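Local coordinates for protein ribokinase (Arabidopsis thaliana, PDB 6ILS) that phosphorylates D-ribose at O-5 with ATP and a divalent cation, most likely magnesium, feeding ribose 5-phosphate into nucleotide and amino-acid synthesis, at residues N135-D147 / V162-P176. Sequence-based numbering, arbitrary orientation.
With RIB (alpha-D-ribofuranose), chain F.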
# COMPACT_ATOMS: atom_id res chain seq x y z
N ASN B 135 -22.63 -15.37 -21.62
CA ASN B 135 -23.38 -16.37 -20.85
C ASN B 135 -24.01 -15.81 -19.58
O ASN B 135 -24.61 -16.56 -18.81
CB ASN B 135 -22.48 -17.55 -20.48
CG ASN B 135 -22.08 -18.39 -21.67
OD1 ASN B 135 -22.67 -18.29 -22.75
ND2 ASN B 135 -21.07 -19.24 -21.49
N ALA B 136 -23.88 -14.51 -19.35
CA ALA B 136 -24.33 -13.93 -18.08
C ALA B 136 -25.86 -13.91 -17.96
O ALA B 136 -26.57 -13.92 -18.97
CB ALA B 136 -23.78 -12.53 -17.93
N GLY B 137 -26.35 -13.88 -16.73
CA GLY B 137 -27.74 -13.54 -16.46
C GLY B 137 -27.91 -12.04 -16.31
O GLY B 137 -28.99 -11.50 -16.55
N ILE B 138 -26.83 -11.36 -15.91
CA ILE B 138 -26.86 -9.91 -15.71
C ILE B 138 -25.42 -9.44 -15.60
O ILE B 138 -24.58 -10.15 -15.07
CB ILE B 138 -27.69 -9.52 -14.45
CG1 ILE B 138 -27.87 -8.01 -14.37
CG2 ILE B 138 -27.05 -10.06 -13.15
CD1 ILE B 138 -29.09 -7.59 -13.56
N VAL B 139 -25.12 -8.27 -16.15
CA VAL B 139 -23.74 -7.78 -16.18
C VAL B 139 -23.64 -6.43 -15.48
O VAL B 139 -24.49 -5.57 -15.69
CB VAL B 139 -23.21 -7.67 -17.65
CG1 VAL B 139 -21.86 -6.99 -17.69
CG2 VAL B 139 -23.14 -9.05 -18.28
N LEU B 140 -22.61 -6.26 -14.63
CA LEU B 140 -22.39 -5.02 -13.89
C LEU B 140 -21.06 -4.40 -14.26
O LEU B 140 -20.05 -5.09 -14.23
CB LEU B 140 -22.38 -5.26 -12.36
CG LEU B 140 -23.55 -5.88 -11.64
CD1 LEU B 140 -23.47 -5.58 -10.11
CD2 LEU B 140 -24.87 -5.42 -12.24
N LEU B 141 -21.10 -3.11 -14.60
CA LEU B 141 -19.93 -2.30 -14.94
C LEU B 141 -19.85 -1.09 -14.02
O LEU B 141 -20.87 -0.67 -13.44
CB LEU B 141 -20.02 -1.84 -16.41
CG LEU B 141 -20.38 -2.94 -17.41
CD1 LEU B 141 -20.68 -2.32 -18.79
CD2 LEU B 141 -19.23 -4.00 -17.52
N GLN B 142 -18.66 -0.51 -13.87
CA GLN B 142 -18.49 0.77 -13.21
C GLN B 142 -17.54 1.63 -14.06
O GLN B 142 -17.24 1.27 -15.19
CB GLN B 142 -17.94 0.63 -11.78
CG GLN B 142 -18.44 -0.62 -11.05
CD GLN B 142 -17.78 -1.90 -11.55
OE1 GLN B 142 -16.57 -1.94 -11.84
NE2 GLN B 142 -18.57 -2.95 -11.66
N ARG B 143 -17.05 2.73 -13.51
CA ARG B 143 -16.16 3.59 -14.30
C ARG B 143 -14.76 3.69 -13.72
O ARG B 143 -14.24 4.79 -13.52
CB ARG B 143 -16.80 4.95 -14.46
CG ARG B 143 -18.15 4.79 -15.14
CD ARG B 143 -18.49 5.95 -16.04
NE ARG B 143 -17.50 6.19 -17.09
CZ ARG B 143 -16.96 7.38 -17.31
NH1 ARG B 143 -17.30 8.40 -16.53
NH2 ARG B 143 -16.08 7.56 -18.29
N GLU B 144 -14.16 2.53 -13.51
CA GLU B 144 -12.79 2.42 -12.97
C GLU B 144 -11.93 1.53 -13.86
O GLU B 144 -10.85 1.10 -13.45
CB GLU B 144 -12.83 1.88 -11.52
CG GLU B 144 -13.48 2.84 -10.53
CD GLU B 144 -13.26 2.44 -9.06
OE1 GLU B 144 -13.12 1.23 -8.75
OE2 GLU B 144 -13.21 3.36 -8.22
N ILE B 145 -12.42 1.25 -15.06
CA ILE B 145 -11.64 0.62 -16.14
C ILE B 145 -11.92 1.44 -17.42
O ILE B 145 -12.83 2.29 -17.43
CB ILE B 145 -11.97 -0.88 -16.34
CG1 ILE B 145 -13.36 -1.04 -16.96
CG2 ILE B 145 -11.86 -1.67 -15.03
CD1 ILE B 145 -13.74 -2.43 -17.33
N PRO B 146 -11.15 1.22 -18.50
CA PRO B 146 -11.31 2.13 -19.65
C PRO B 146 -12.69 2.13 -20.31
O PRO B 146 -13.31 1.09 -20.45
CB PRO B 146 -10.26 1.61 -20.65
CG PRO B 146 -9.19 1.03 -19.79
CD PRO B 146 -9.93 0.39 -18.63
N ASP B 147 -13.14 3.31 -20.74
CA ASP B 147 -14.38 3.44 -21.51
C ASP B 147 -14.46 2.42 -22.64
O ASP B 147 -15.52 1.85 -22.91
CB ASP B 147 -14.50 4.86 -22.09
CG ASP B 147 -14.83 5.91 -21.04
OD1 ASP B 147 -15.46 5.57 -20.02
OD2 ASP B 147 -14.47 7.10 -21.24
N VAL B 162 -29.29 -9.70 -22.42
CA VAL B 162 -29.29 -9.75 -20.94
C VAL B 162 -29.03 -8.35 -20.36
O VAL B 162 -28.36 -7.54 -20.99
CB VAL B 162 -28.26 -10.81 -20.41
CG1 VAL B 162 -27.61 -11.56 -21.58
CG2 VAL B 162 -27.18 -10.19 -19.51
N PRO B 163 -29.59 -8.04 -19.17
CA PRO B 163 -29.49 -6.65 -18.66
C PRO B 163 -28.08 -6.20 -18.27
O PRO B 163 -27.32 -6.97 -17.69
CB PRO B 163 -30.41 -6.67 -17.44
CG PRO B 163 -30.54 -8.10 -17.06
CD PRO B 163 -30.37 -8.91 -18.28
N VAL B 164 -27.74 -4.97 -18.61
CA VAL B 164 -26.45 -4.39 -18.27
C VAL B 164 -26.64 -3.17 -17.39
O VAL B 164 -27.37 -2.24 -17.76
CB VAL B 164 -25.66 -3.97 -19.53
CG1 VAL B 164 -24.32 -3.37 -19.14
CG2 VAL B 164 -25.48 -5.16 -20.44
N ILE B 165 -25.99 -3.18 -16.23
CA ILE B 165 -26.04 -2.07 -15.30
C ILE B 165 -24.70 -1.36 -15.26
O ILE B 165 -23.66 -1.99 -15.06
CB ILE B 165 -26.41 -2.55 -13.85
CG1 ILE B 165 -27.75 -3.30 -13.88
CG2 ILE B 165 -26.42 -1.37 -12.89
CD1 ILE B 165 -28.20 -3.84 -12.52
N LEU B 166 -24.73 -0.04 -15.44
CA LEU B 166 -23.55 0.77 -15.33
C LEU B 166 -23.63 1.65 -14.10
O LEU B 166 -24.46 2.56 -14.01
CB LEU B 166 -23.34 1.62 -16.60
CG LEU B 166 -22.22 2.65 -16.51
CD1 LEU B 166 -20.82 1.99 -16.43
CD2 LEU B 166 -22.28 3.61 -17.72
N ASP B 167 -22.77 1.35 -13.14
CA ASP B 167 -22.60 2.16 -11.95
C ASP B 167 -21.73 3.32 -12.39
O ASP B 167 -20.73 3.11 -13.09
CB ASP B 167 -21.98 1.32 -10.82
CG ASP B 167 -21.51 2.15 -9.64
OD1 ASP B 167 -21.96 3.29 -9.46
OD2 ASP B 167 -20.66 1.63 -8.86
N VAL B 168 -22.11 4.53 -12.01
CA VAL B 168 -21.43 5.71 -12.52
C VAL B 168 -20.22 6.00 -11.64
O VAL B 168 -19.36 6.81 -11.99
CB VAL B 168 -22.39 6.93 -12.60
CG1 VAL B 168 -21.70 8.16 -13.15
CG2 VAL B 168 -23.54 6.58 -13.50
N GLY B 169 -20.13 5.29 -10.52
CA GLY B 169 -19.00 5.46 -9.63
C GLY B 169 -17.67 5.20 -10.32
O GLY B 169 -17.55 4.29 -11.14
N GLY B 170 -16.68 6.01 -9.98
CA GLY B 170 -15.35 5.91 -10.55
C GLY B 170 -14.90 7.26 -11.09
O GLY B 170 -14.98 8.28 -10.40
N MET B 171 -14.43 7.27 -12.34
CA MET B 171 -13.93 8.48 -12.97
C MET B 171 -15.00 9.57 -13.09
O MET B 171 -16.17 9.28 -13.32
CB MET B 171 -13.36 8.15 -14.35
CG MET B 171 -12.26 7.11 -14.31
SD MET B 171 -11.59 6.76 -15.95
CE MET B 171 -13.11 6.52 -16.88
N ASP B 172 -14.57 10.82 -12.96
CA ASP B 172 -15.48 11.96 -13.01
C ASP B 172 -15.62 12.52 -14.43
O ASP B 172 -16.12 13.63 -14.61
CB ASP B 172 -15.01 13.05 -12.05
CG ASP B 172 -15.07 12.61 -10.60
OD1 ASP B 172 -15.73 11.58 -10.31
OD2 ASP B 172 -14.46 13.28 -9.74
N THR B 173 -15.20 11.75 -15.42
CA THR B 173 -15.27 12.18 -16.81
C THR B 173 -16.66 11.96 -17.40
O THR B 173 -17.42 11.12 -16.90
CB THR B 173 -14.24 11.43 -17.68
OG1 THR B 173 -14.53 10.03 -17.65
CG2 THR B 173 -12.84 11.67 -17.16
N PRO B 174 -17.02 12.73 -18.45
CA PRO B 174 -18.32 12.49 -19.08
C PRO B 174 -18.44 11.06 -19.58
O PRO B 174 -17.44 10.44 -19.93
CB PRO B 174 -18.33 13.48 -20.26
CG PRO B 174 -17.39 14.56 -19.84
CD PRO B 174 -16.31 13.88 -19.04
N ILE B 175 -19.65 10.52 -19.57
CA ILE B 175 -19.87 9.17 -20.08
C ILE B 175 -20.11 9.22 -21.58
O ILE B 175 -20.97 9.96 -22.05
CB ILE B 175 -21.08 8.50 -19.40
CG1 ILE B 175 -20.98 8.60 -17.87
CG2 ILE B 175 -21.21 7.05 -19.88
CD1 ILE B 175 -22.24 8.11 -17.15
N PRO B 176 -19.36 8.42 -22.34
CA PRO B 176 -19.55 8.36 -23.79
C PRO B 176 -20.96 7.89 -24.14
O PRO B 176 -21.44 6.94 -23.55
CB PRO B 176 -18.52 7.32 -24.24
CG PRO B 176 -17.51 7.28 -23.14
CD PRO B 176 -18.27 7.54 -21.89
O5 RIB F . -16.84 2.07 -3.75
C5 RIB F . -15.71 1.72 -3.00
C4 RIB F . -14.58 1.68 -3.81
O4 RIB F . -14.37 2.96 -4.59
C3 RIB F . -13.34 1.66 -2.82
O3 RIB F . -13.07 0.22 -2.44
C2 RIB F . -12.41 2.29 -3.39
O2 RIB F . -11.28 1.43 -3.81
C1 RIB F . -13.08 3.08 -4.70
O1 RIB F . -12.64 2.51 -5.87
O HOH W 1 -18.40 8.48 -13.79
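Arg143 reaches across to the loop beyond the neighbouring strand and grips Thr173 end-on, NH1 to Thr173 O (2.7 Å) and NH2 to Thr173 OG1 (3.0 Å), both partners tilted from the guanidinium plane. A turn at the third torsion (chi3 58°), after a partly bent second one (chi2 -146°), carries the group there, between Ile175 CG1 over one face and Met171 CE over the opposite one. Strands 138-143 and 164-170 are parallel neighbours in the central sheet of this PfkB-family ribokinase, joined through helix 147-158 as a beta-alpha-beta unit. Bonds such as Ile165 N to Val139 O (2.9 Å) set a regular register as far as Leu141, where Asp167 N meets Leu141 O; a beta bulge then shifts it by two residues, and Arg143 N bonds to Gly169 O. Within the bulge Asp167 forms an Asx turn, OD1 taking the N-H of Gly169 from above the carboxylate plane, and also salt-bridges Lys225. Leu140 CD2 lies alongside Ile165 CB (3.6 Å) on the face covered by helix 257-270, while Leu141 CD1 meets Val164 CG1 on the opposite face. Just past the bulge, Glu144 OE2 accepts a bond from O1 of the bound ribose (2.6 Å), and Ser10 and the backbone N of Lys41 hold its OE1. Asp147 OD1 receives Arg143 NH2 on its syn lone pair in a nearly straight salt bridge of 2.7 Å, in the guanidinium plane.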